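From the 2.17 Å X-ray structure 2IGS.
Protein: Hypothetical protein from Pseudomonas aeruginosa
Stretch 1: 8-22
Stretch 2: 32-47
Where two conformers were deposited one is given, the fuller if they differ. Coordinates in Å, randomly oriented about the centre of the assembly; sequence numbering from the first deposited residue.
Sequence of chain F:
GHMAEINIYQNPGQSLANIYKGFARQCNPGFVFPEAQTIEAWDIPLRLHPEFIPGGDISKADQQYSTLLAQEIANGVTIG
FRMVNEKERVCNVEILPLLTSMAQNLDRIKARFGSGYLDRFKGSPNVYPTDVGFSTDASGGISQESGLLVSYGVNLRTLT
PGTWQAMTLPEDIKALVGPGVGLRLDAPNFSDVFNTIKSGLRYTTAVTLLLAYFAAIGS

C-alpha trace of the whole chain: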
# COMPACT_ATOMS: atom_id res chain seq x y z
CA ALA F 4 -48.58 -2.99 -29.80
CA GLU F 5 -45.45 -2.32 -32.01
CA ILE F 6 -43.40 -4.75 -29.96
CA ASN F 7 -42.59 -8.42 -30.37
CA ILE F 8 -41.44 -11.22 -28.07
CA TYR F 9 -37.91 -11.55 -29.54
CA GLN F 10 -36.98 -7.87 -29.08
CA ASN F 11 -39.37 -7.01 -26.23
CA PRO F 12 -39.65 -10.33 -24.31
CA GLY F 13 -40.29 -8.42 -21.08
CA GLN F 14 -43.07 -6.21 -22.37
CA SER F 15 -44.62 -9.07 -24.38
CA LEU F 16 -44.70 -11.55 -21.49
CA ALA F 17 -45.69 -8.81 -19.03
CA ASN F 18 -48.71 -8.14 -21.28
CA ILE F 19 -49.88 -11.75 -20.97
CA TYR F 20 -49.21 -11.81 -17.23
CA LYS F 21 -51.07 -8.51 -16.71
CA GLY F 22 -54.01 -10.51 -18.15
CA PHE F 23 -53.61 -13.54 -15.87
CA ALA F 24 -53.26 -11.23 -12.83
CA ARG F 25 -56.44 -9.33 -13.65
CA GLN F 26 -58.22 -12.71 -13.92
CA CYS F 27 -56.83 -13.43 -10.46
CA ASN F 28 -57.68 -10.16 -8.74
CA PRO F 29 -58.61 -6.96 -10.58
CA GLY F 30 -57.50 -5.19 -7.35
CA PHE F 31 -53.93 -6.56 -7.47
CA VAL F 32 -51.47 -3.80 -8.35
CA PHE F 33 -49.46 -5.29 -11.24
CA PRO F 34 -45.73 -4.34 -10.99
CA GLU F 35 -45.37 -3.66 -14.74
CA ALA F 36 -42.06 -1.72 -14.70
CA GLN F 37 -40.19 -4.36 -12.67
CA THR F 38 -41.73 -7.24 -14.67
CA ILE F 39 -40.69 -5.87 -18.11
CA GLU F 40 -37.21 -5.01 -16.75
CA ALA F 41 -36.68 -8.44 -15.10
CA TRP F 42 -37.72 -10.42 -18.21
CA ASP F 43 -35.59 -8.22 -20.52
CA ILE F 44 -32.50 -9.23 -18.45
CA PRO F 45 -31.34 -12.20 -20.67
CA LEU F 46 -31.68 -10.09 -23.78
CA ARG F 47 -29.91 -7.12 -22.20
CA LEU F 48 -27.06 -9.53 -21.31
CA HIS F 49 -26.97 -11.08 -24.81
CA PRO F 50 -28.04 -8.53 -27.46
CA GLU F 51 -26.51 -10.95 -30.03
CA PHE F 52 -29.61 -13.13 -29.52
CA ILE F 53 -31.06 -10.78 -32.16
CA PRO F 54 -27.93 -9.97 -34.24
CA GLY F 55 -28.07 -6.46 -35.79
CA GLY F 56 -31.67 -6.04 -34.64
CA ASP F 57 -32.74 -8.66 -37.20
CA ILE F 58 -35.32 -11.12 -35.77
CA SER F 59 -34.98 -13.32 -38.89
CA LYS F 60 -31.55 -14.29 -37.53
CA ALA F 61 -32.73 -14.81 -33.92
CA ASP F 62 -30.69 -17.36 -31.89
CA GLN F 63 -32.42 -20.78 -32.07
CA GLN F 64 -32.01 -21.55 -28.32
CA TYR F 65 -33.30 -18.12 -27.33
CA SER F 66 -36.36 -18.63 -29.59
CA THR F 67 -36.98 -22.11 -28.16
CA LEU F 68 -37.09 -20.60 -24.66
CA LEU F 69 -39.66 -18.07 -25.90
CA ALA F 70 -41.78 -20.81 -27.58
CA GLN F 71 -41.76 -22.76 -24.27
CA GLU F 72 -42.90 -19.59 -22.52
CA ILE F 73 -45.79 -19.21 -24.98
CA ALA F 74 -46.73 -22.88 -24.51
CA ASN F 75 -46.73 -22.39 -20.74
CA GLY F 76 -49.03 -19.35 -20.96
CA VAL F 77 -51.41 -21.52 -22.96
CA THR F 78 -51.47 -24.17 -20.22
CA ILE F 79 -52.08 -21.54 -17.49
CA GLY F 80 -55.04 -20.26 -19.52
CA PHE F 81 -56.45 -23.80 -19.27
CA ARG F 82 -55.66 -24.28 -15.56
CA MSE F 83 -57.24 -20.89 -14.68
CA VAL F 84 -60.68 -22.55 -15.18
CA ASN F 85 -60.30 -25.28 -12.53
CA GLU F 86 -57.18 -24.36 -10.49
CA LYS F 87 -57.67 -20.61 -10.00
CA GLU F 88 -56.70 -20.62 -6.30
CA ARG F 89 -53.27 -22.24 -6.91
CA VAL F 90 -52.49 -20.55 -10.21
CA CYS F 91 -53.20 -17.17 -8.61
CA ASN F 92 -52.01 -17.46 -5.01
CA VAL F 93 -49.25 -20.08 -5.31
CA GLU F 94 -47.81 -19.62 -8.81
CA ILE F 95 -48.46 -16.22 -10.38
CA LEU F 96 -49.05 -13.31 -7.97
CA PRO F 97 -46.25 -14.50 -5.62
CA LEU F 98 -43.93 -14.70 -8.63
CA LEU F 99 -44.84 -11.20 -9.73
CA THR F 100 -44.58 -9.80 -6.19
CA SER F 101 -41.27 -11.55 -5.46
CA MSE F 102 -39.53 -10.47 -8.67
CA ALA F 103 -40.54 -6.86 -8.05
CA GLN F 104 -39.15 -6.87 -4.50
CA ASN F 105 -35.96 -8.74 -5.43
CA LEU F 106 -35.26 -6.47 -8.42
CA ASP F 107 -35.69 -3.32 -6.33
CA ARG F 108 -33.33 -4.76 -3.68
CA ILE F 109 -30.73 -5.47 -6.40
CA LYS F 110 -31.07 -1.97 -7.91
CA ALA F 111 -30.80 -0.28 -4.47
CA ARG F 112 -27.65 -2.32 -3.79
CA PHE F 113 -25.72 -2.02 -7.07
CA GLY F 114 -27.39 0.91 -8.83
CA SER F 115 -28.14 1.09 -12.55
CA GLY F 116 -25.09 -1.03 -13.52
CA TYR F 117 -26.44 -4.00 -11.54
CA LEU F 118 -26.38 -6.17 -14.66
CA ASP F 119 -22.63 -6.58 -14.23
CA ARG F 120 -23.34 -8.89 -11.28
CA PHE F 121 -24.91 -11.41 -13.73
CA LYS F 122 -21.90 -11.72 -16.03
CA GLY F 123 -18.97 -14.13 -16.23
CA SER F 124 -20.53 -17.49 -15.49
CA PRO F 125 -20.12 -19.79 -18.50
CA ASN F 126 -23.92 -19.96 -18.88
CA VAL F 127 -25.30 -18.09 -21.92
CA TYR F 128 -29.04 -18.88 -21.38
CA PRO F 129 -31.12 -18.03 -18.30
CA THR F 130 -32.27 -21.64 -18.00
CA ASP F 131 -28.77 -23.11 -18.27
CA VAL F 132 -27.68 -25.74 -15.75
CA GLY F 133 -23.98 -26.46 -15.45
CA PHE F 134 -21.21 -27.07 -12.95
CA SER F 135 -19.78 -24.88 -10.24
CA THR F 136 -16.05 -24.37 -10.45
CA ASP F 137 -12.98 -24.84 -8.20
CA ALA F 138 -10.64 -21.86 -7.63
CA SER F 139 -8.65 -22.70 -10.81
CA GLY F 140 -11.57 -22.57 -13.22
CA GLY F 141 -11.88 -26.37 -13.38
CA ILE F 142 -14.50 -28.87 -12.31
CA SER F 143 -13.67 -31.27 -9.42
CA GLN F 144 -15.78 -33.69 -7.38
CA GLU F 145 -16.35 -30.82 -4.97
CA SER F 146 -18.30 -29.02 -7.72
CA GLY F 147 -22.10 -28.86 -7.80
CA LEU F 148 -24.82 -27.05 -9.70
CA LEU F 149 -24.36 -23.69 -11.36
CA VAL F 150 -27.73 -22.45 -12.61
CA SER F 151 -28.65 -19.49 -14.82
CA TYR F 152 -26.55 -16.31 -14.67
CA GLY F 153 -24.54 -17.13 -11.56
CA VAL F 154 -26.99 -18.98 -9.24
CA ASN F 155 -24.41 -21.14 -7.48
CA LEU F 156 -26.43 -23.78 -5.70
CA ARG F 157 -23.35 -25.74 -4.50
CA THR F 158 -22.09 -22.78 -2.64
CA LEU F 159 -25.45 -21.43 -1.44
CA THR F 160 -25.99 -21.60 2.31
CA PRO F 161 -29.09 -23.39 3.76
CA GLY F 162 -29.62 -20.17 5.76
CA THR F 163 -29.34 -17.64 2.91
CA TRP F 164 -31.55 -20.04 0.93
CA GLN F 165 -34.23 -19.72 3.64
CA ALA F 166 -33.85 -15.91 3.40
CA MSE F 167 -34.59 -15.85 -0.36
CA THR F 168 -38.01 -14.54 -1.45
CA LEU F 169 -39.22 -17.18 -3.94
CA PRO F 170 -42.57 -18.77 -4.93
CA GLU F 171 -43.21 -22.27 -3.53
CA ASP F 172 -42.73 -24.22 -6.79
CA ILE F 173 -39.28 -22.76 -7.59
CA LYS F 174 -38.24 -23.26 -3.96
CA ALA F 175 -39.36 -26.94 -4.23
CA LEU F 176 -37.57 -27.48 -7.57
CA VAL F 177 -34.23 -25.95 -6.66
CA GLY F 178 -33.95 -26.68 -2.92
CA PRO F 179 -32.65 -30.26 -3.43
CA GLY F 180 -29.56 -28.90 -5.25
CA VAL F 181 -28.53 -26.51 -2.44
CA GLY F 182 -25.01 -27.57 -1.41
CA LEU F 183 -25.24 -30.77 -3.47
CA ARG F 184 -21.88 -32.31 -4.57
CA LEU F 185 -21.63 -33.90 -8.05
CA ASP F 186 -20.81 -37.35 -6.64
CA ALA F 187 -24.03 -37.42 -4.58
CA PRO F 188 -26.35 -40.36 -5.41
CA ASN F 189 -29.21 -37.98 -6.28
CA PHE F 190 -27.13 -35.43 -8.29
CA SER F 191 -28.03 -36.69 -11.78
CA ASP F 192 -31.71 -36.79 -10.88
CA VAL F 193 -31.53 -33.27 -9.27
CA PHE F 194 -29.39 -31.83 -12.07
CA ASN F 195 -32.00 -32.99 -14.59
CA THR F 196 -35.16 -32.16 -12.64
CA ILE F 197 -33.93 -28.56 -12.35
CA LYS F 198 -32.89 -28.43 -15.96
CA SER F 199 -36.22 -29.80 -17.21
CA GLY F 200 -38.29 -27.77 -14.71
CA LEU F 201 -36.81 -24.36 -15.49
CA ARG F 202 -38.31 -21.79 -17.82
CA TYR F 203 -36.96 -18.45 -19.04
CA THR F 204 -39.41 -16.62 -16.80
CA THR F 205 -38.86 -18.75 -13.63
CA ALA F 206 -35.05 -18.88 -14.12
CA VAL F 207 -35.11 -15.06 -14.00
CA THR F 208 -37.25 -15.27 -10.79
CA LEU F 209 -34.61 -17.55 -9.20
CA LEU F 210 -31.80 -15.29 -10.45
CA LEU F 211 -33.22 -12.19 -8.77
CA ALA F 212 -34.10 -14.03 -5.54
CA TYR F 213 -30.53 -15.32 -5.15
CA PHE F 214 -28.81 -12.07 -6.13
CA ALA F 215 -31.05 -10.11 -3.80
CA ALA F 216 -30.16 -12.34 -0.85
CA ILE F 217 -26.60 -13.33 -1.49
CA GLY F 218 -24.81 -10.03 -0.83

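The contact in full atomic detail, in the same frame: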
# COMPACT_ATOMS: atom_id res chain seq x y z
N ILE F 8 -42.05 -10.43 -29.11
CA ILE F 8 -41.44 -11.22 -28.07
C ILE F 8 -39.93 -11.42 -28.18
O ILE F 8 -39.27 -11.59 -27.18
CB ILE F 8 -42.16 -12.60 -27.90
CG1 ILE F 8 -41.85 -13.17 -26.50
CG2 ILE F 8 -41.81 -13.55 -29.09
CD1 ILE F 8 -42.59 -14.44 -26.09
N TYR F 9 -39.37 -11.38 -29.39
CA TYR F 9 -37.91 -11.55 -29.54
C TYR F 9 -37.13 -10.32 -29.07
O TYR F 9 -36.09 -10.46 -28.42
CB TYR F 9 -37.49 -11.83 -30.99
CG TYR F 9 -38.13 -13.02 -31.65
CD1 TYR F 9 -37.57 -14.29 -31.51
CD2 TYR F 9 -39.26 -12.87 -32.45
CE1 TYR F 9 -38.14 -15.40 -32.13
CE2 TYR F 9 -39.84 -13.97 -33.09
CZ TYR F 9 -39.27 -15.24 -32.91
OH TYR F 9 -39.81 -16.33 -33.53
N GLN F 10 -37.64 -9.13 -29.39
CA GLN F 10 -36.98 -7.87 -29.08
C GLN F 10 -37.48 -7.24 -27.78
O GLN F 10 -36.76 -6.49 -27.14
CB GLN F 10 -37.17 -6.87 -30.25
CG GLN F 10 -36.42 -7.26 -31.55
CD GLN F 10 -36.60 -6.24 -32.65
OE1 GLN F 10 -37.72 -6.02 -33.14
NE2 GLN F 10 -35.50 -5.60 -33.05
N ASN F 11 -38.72 -7.55 -27.43
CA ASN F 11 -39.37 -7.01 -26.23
C ASN F 11 -39.94 -8.17 -25.41
O ASN F 11 -41.13 -8.18 -25.13
CB ASN F 11 -40.50 -6.02 -26.59
CG ASN F 11 -40.07 -4.96 -27.59
OD1 ASN F 11 -39.67 -3.84 -27.20
ND2 ASN F 11 -40.14 -5.29 -28.87
N PRO F 12 -39.08 -9.14 -25.00
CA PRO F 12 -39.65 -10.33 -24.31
C PRO F 12 -40.31 -9.89 -23.01
O PRO F 12 -41.27 -10.49 -22.60
CB PRO F 12 -38.41 -11.17 -24.00
CG PRO F 12 -37.25 -10.18 -24.04
CD PRO F 12 -37.61 -9.20 -25.09
N GLY F 13 -39.78 -8.85 -22.38
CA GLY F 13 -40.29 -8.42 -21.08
C GLY F 13 -41.67 -7.82 -21.23
O GLY F 13 -42.60 -8.21 -20.54
N GLN F 14 -41.79 -6.85 -22.13
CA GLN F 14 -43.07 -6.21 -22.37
C GLN F 14 -44.12 -7.20 -22.88
O GLN F 14 -45.25 -7.19 -22.41
CB GLN F 14 -42.91 -5.03 -23.33
CG GLN F 14 -44.17 -4.21 -23.44
CD GLN F 14 -43.90 -2.74 -23.47
OE1 GLN F 14 -42.78 -2.29 -23.78
NE2 GLN F 14 -44.92 -1.96 -23.13
N SER F 15 -43.74 -8.03 -23.85
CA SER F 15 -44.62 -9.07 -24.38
C SER F 15 -45.14 -9.99 -23.29
O SER F 15 -46.35 -10.14 -23.15
CB SER F 15 -43.90 -9.91 -25.45
OG SER F 15 -43.54 -9.11 -26.56
N LEU F 16 -44.25 -10.60 -22.52
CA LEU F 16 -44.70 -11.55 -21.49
C LEU F 16 -45.44 -10.85 -20.35
O LEU F 16 -46.45 -11.37 -19.86
CB LEU F 16 -43.53 -12.39 -20.97
CG LEU F 16 -42.81 -13.27 -22.00
CD1 LEU F 16 -41.42 -13.67 -21.52
CD2 LEU F 16 -43.64 -14.48 -22.37
N ALA F 17 -44.95 -9.67 -19.95
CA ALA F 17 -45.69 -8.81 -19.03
C ALA F 17 -47.14 -8.60 -19.45
O ALA F 17 -48.04 -8.62 -18.61
CB ALA F 17 -44.99 -7.47 -18.89
N ASN F 18 -47.37 -8.40 -20.75
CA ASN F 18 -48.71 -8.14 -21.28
C ASN F 18 -49.66 -9.30 -21.04
O ASN F 18 -50.81 -9.09 -20.66
CB ASN F 18 -48.65 -7.78 -22.77
CG ASN F 18 -48.32 -6.32 -22.99
OD1 ASN F 18 -48.16 -5.56 -22.03
ND2 ASN F 18 -48.22 -5.91 -24.25
N ILE F 19 -49.16 -10.51 -21.28
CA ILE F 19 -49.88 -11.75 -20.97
C ILE F 19 -50.11 -11.94 -19.47
O ILE F 19 -51.21 -12.31 -19.04
CB ILE F 19 -49.10 -12.97 -21.51
CG1 ILE F 19 -49.11 -12.96 -23.04
CG2 ILE F 19 -49.70 -14.25 -20.98
CD1 ILE F 19 -48.11 -13.91 -23.66
N TYR F 20 -49.08 -11.67 -18.66
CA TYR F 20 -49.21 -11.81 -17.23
C TYR F 20 -50.08 -10.72 -16.56
O TYR F 20 -50.77 -11.00 -15.56
CB TYR F 20 -47.82 -11.94 -16.59
CG TYR F 20 -47.29 -13.37 -16.69
CD1 TYR F 20 -46.73 -13.86 -17.88
CD2 TYR F 20 -47.40 -14.24 -15.61
CE1 TYR F 20 -46.28 -15.18 -17.98
CE2 TYR F 20 -46.95 -15.54 -15.69
CZ TYR F 20 -46.40 -16.01 -16.87
OH TYR F 20 -45.94 -17.30 -16.92
N LYS F 21 -50.09 -9.51 -17.12
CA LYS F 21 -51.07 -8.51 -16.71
C LYS F 21 -52.51 -9.09 -16.83
O LYS F 21 -53.36 -8.88 -15.97
CB LYS F 21 -50.88 -7.22 -17.53
CG LYS F 21 -51.49 -5.97 -16.90
CD LYS F 21 -51.10 -4.67 -17.62
CE LYS F 21 -52.09 -3.55 -17.27
NZ LYS F 21 -51.58 -2.15 -17.50
N GLY F 22 -52.74 -9.87 -17.89
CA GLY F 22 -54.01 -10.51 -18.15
C GLY F 22 -54.38 -11.63 -17.20
O GLY F 22 -55.53 -11.71 -16.76
N VAL F 32 -52.30 -4.79 -7.67
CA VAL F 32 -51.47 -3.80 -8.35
C VAL F 32 -50.32 -4.52 -9.07
O VAL F 32 -49.37 -5.00 -8.43
CB VAL F 32 -50.94 -2.72 -7.35
CG1 VAL F 32 -50.25 -1.58 -8.10
CG2 VAL F 32 -52.06 -2.17 -6.46
N PHE F 33 -50.44 -4.61 -10.39
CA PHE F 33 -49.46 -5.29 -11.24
C PHE F 33 -48.15 -4.48 -11.33
O PHE F 33 -48.17 -3.32 -11.77
CB PHE F 33 -50.07 -5.52 -12.64
CG PHE F 33 -49.20 -6.34 -13.56
CD1 PHE F 33 -48.41 -5.73 -14.53
CD2 PHE F 33 -49.15 -7.72 -13.44
CE1 PHE F 33 -47.59 -6.49 -15.38
CE2 PHE F 33 -48.31 -8.48 -14.27
CZ PHE F 33 -47.54 -7.86 -15.24
N PRO F 34 -47.01 -5.08 -10.92
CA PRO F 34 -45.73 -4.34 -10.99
C PRO F 34 -45.16 -4.36 -12.43
O PRO F 34 -44.20 -5.12 -12.71
CB PRO F 34 -44.82 -5.11 -10.01
CG PRO F 34 -45.40 -6.52 -9.95
CD PRO F 34 -46.85 -6.44 -10.37
N GLU F 35 -45.73 -3.56 -13.32
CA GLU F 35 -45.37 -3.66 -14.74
C GLU F 35 -43.92 -3.26 -15.05
O GLU F 35 -43.27 -3.93 -15.84
CB GLU F 35 -46.34 -2.90 -15.66
CG GLU F 35 -46.13 -3.23 -17.13
CD GLU F 35 -47.31 -2.89 -18.02
OE1 GLU F 35 -47.85 -1.78 -17.88
OE2 GLU F 35 -47.68 -3.73 -18.87
N ALA F 36 -43.43 -2.18 -14.44
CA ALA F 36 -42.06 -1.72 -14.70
C ALA F 36 -41.01 -2.76 -14.35
O ALA F 36 -40.15 -3.06 -15.18
CB ALA F 36 -41.76 -0.38 -14.00
N GLN F 37 -41.10 -3.32 -13.14
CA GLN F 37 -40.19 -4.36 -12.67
C GLN F 37 -40.28 -5.66 -13.47
O GLN F 37 -39.27 -6.32 -13.71
CB GLN F 37 -40.40 -4.66 -11.18
CG GLN F 37 -40.14 -3.47 -10.25
CD GLN F 37 -41.41 -2.71 -9.86
OE1 GLN F 37 -42.29 -2.49 -10.68
NE2 GLN F 37 -41.48 -2.31 -8.59
N THR F 38 -41.49 -6.01 -13.90
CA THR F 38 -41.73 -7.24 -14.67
C THR F 38 -41.12 -7.18 -16.09
O THR F 38 -40.43 -8.13 -16.49
CB THR F 38 -43.24 -7.57 -14.74
OG1 THR F 38 -43.75 -7.69 -13.40
CG2 THR F 38 -43.46 -8.87 -15.46
N ILE F 39 -41.35 -6.08 -16.81
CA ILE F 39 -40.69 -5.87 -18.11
C ILE F 39 -39.16 -5.90 -17.96
O ILE F 39 -38.47 -6.61 -18.70
CB ILE F 39 -41.13 -4.54 -18.82
CG1 ILE F 39 -42.65 -4.48 -19.05
CG2 ILE F 39 -40.41 -4.39 -20.15
CD1 ILE F 39 -43.24 -3.05 -19.06
N GLU F 40 -38.65 -5.12 -16.99
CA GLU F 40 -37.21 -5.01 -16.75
C GLU F 40 -36.56 -6.35 -16.39
O GLU F 40 -35.51 -6.68 -16.92
CB GLU F 40 -36.90 -3.95 -15.68
CG GLU F 40 -35.40 -3.71 -15.54
CD GLU F 40 -35.03 -2.61 -14.57
OE1 GLU F 40 -35.93 -1.95 -14.03
OE2 GLU F 40 -33.81 -2.44 -14.31
N ALA F 41 -37.17 -7.10 -15.48
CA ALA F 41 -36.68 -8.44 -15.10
C ALA F 41 -36.59 -9.39 -16.30
O ALA F 41 -35.58 -10.06 -16.51
CB ALA F 41 -37.58 -9.05 -14.01
N TRP F 42 -37.64 -9.44 -17.11
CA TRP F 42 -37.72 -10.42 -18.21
C TRP F 42 -36.99 -9.95 -19.49
O TRP F 42 -36.78 -10.73 -20.40
CB TRP F 42 -39.18 -10.83 -18.46
CG TRP F 42 -39.71 -11.75 -17.35
CD1 TRP F 42 -38.97 -12.53 -16.48
CD2 TRP F 42 -41.09 -12.04 -17.05
NE1 TRP F 42 -39.80 -13.26 -15.66
CE2 TRP F 42 -41.11 -12.97 -15.97
CE3 TRP F 42 -42.32 -11.57 -17.56
CZ2 TRP F 42 -42.30 -13.44 -15.40
CZ3 TRP F 42 -43.51 -12.05 -17.00
CH2 TRP F 42 -43.48 -12.99 -15.93
N ASP F 43 -36.58 -8.68 -19.53
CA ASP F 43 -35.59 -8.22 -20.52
C ASP F 43 -34.14 -8.59 -20.18
O ASP F 43 -33.26 -8.54 -21.06
CB ASP F 43 -35.70 -6.69 -20.74
CG ASP F 43 -36.88 -6.30 -21.64
OD1 ASP F 43 -37.48 -7.16 -22.32
OD2 ASP F 43 -37.21 -5.09 -21.67
N ILE F 44 -33.87 -8.97 -18.93
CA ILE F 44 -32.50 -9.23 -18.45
C ILE F 44 -31.64 -10.12 -19.38
O ILE F 44 -30.59 -9.66 -19.81
CB ILE F 44 -32.42 -9.66 -16.93
CG1 ILE F 44 -32.80 -8.50 -15.99
CG2 ILE F 44 -31.03 -10.14 -16.57
CD1 ILE F 44 -32.81 -8.89 -14.52
N PRO F 45 -32.12 -11.34 -19.76
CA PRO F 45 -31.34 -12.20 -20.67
C PRO F 45 -31.04 -11.58 -22.02
O PRO F 45 -30.00 -11.85 -22.60
CB PRO F 45 -32.25 -13.41 -20.87
CG PRO F 45 -33.05 -13.47 -19.64
CD PRO F 45 -33.38 -12.01 -19.37
N LEU F 46 -31.95 -10.75 -22.53
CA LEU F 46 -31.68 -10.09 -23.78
C LEU F 46 -30.71 -8.93 -23.59
O LEU F 46 -29.88 -8.68 -24.45
CB LEU F 46 -32.95 -9.64 -24.47
CG LEU F 46 -32.76 -9.04 -25.87
CD1 LEU F 46 -32.27 -10.13 -26.82
CD2 LEU F 46 -34.08 -8.42 -26.35
N ARG F 47 -30.82 -8.22 -22.47
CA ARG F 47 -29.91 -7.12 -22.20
C ARG F 47 -28.48 -7.63 -21.95
O ARG F 47 -27.52 -6.96 -22.29
CB ARG F 47 -30.45 -6.18 -21.12
CG ARG F 47 -31.27 -5.05 -21.77
CD ARG F 47 -31.89 -4.04 -20.81
NE ARG F 47 -33.34 -4.18 -20.72
CZ ARG F 47 -34.18 -3.18 -20.46
NH1 ARG F 47 -33.71 -1.94 -20.29
NH2 ARG F 47 -35.49 -3.40 -20.40
O HOH W 1 -39.63 -5.66 -23.25
O HOH W 2 -45.99 -4.13 -20.93

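The centre of this contact is one large side chain set into a hole made by two small residues and two larger ones. Trp 42 lies among Gly 13, Leu 16, Ala 17 and Tyr 20, a knob in a hole, and loses more surface to the other stretch than any other residue here. Its indole meets Leu 16 at CE3, 3.7 Å from Leu 16 CB, and turns an edge toward the face of the Tyr 20 ring; the ring centroids are 5.0 Å apart and the planes stand at 65°. Tyr 20 CD1 to Trp 42 CZ3 is 3.8 Å.

The room for close packing comes from Gly 13 and Ala 17, one turn apart on helix 12-22. At Gly 13 the backbones come very near: its CA is 3.9 Å from the CA of Ile 39 and 3.5 Å from Ile 39 O, with a CA-H...O angle of 155°. A CB placed on Gly 13 would fall 2.1 Å from Ile 39 O and 2.7 Å from Asp 43 OD1, so the bare backbone is a condition of this fit. Ala 17 can afford a methyl, and its CB rests 3.8 Å from Ile 39 CG1 and 4.0 Å from Thr 38 CG2. The helix axes approach to 7.2 Å, with N-to-C directions 133° apart, about midway between perpendicular and antiparallel.

Away from Gly 13, each end of the apolar contact has its own filler. Phe 33, just ahead of the second helix, reaches across to the backbone of the first: Lys 21 CA sits over its ring face, 3.8 Å from the centroid, and its CZ lies 3.5 Å from Ala 17 O. At the other end Leu 46 puts CD2 3.8 Å from Pro 12 CD and 3.4 Å from Gln 10 O.

The polar edge begins where helix 12-22 begins. Asp 43 accepts a hydrogen bond at OD1 from Gly 13 N, 2.9 Å long, so a carboxylate from the partner helix serves a free amide of the first turn. Water 1 extends the arrangement, accepting from Gln 14 N at 2.7 Å and donating to Asp 43 OD1 at 2.8 Å. Within its own helix, Asp 43 OD2 forms a salt bridge with Arg 47 NH2 at 2.7 Å.

Farther along, Glu 35 works mainly at longer range. Its OE1 lies 3.8 Å from Lys 21 NZ, a long salt bridge, while water 2 links Asn 18 OD1 (2.8 Å) to Glu 35 OE2 (2.7 Å).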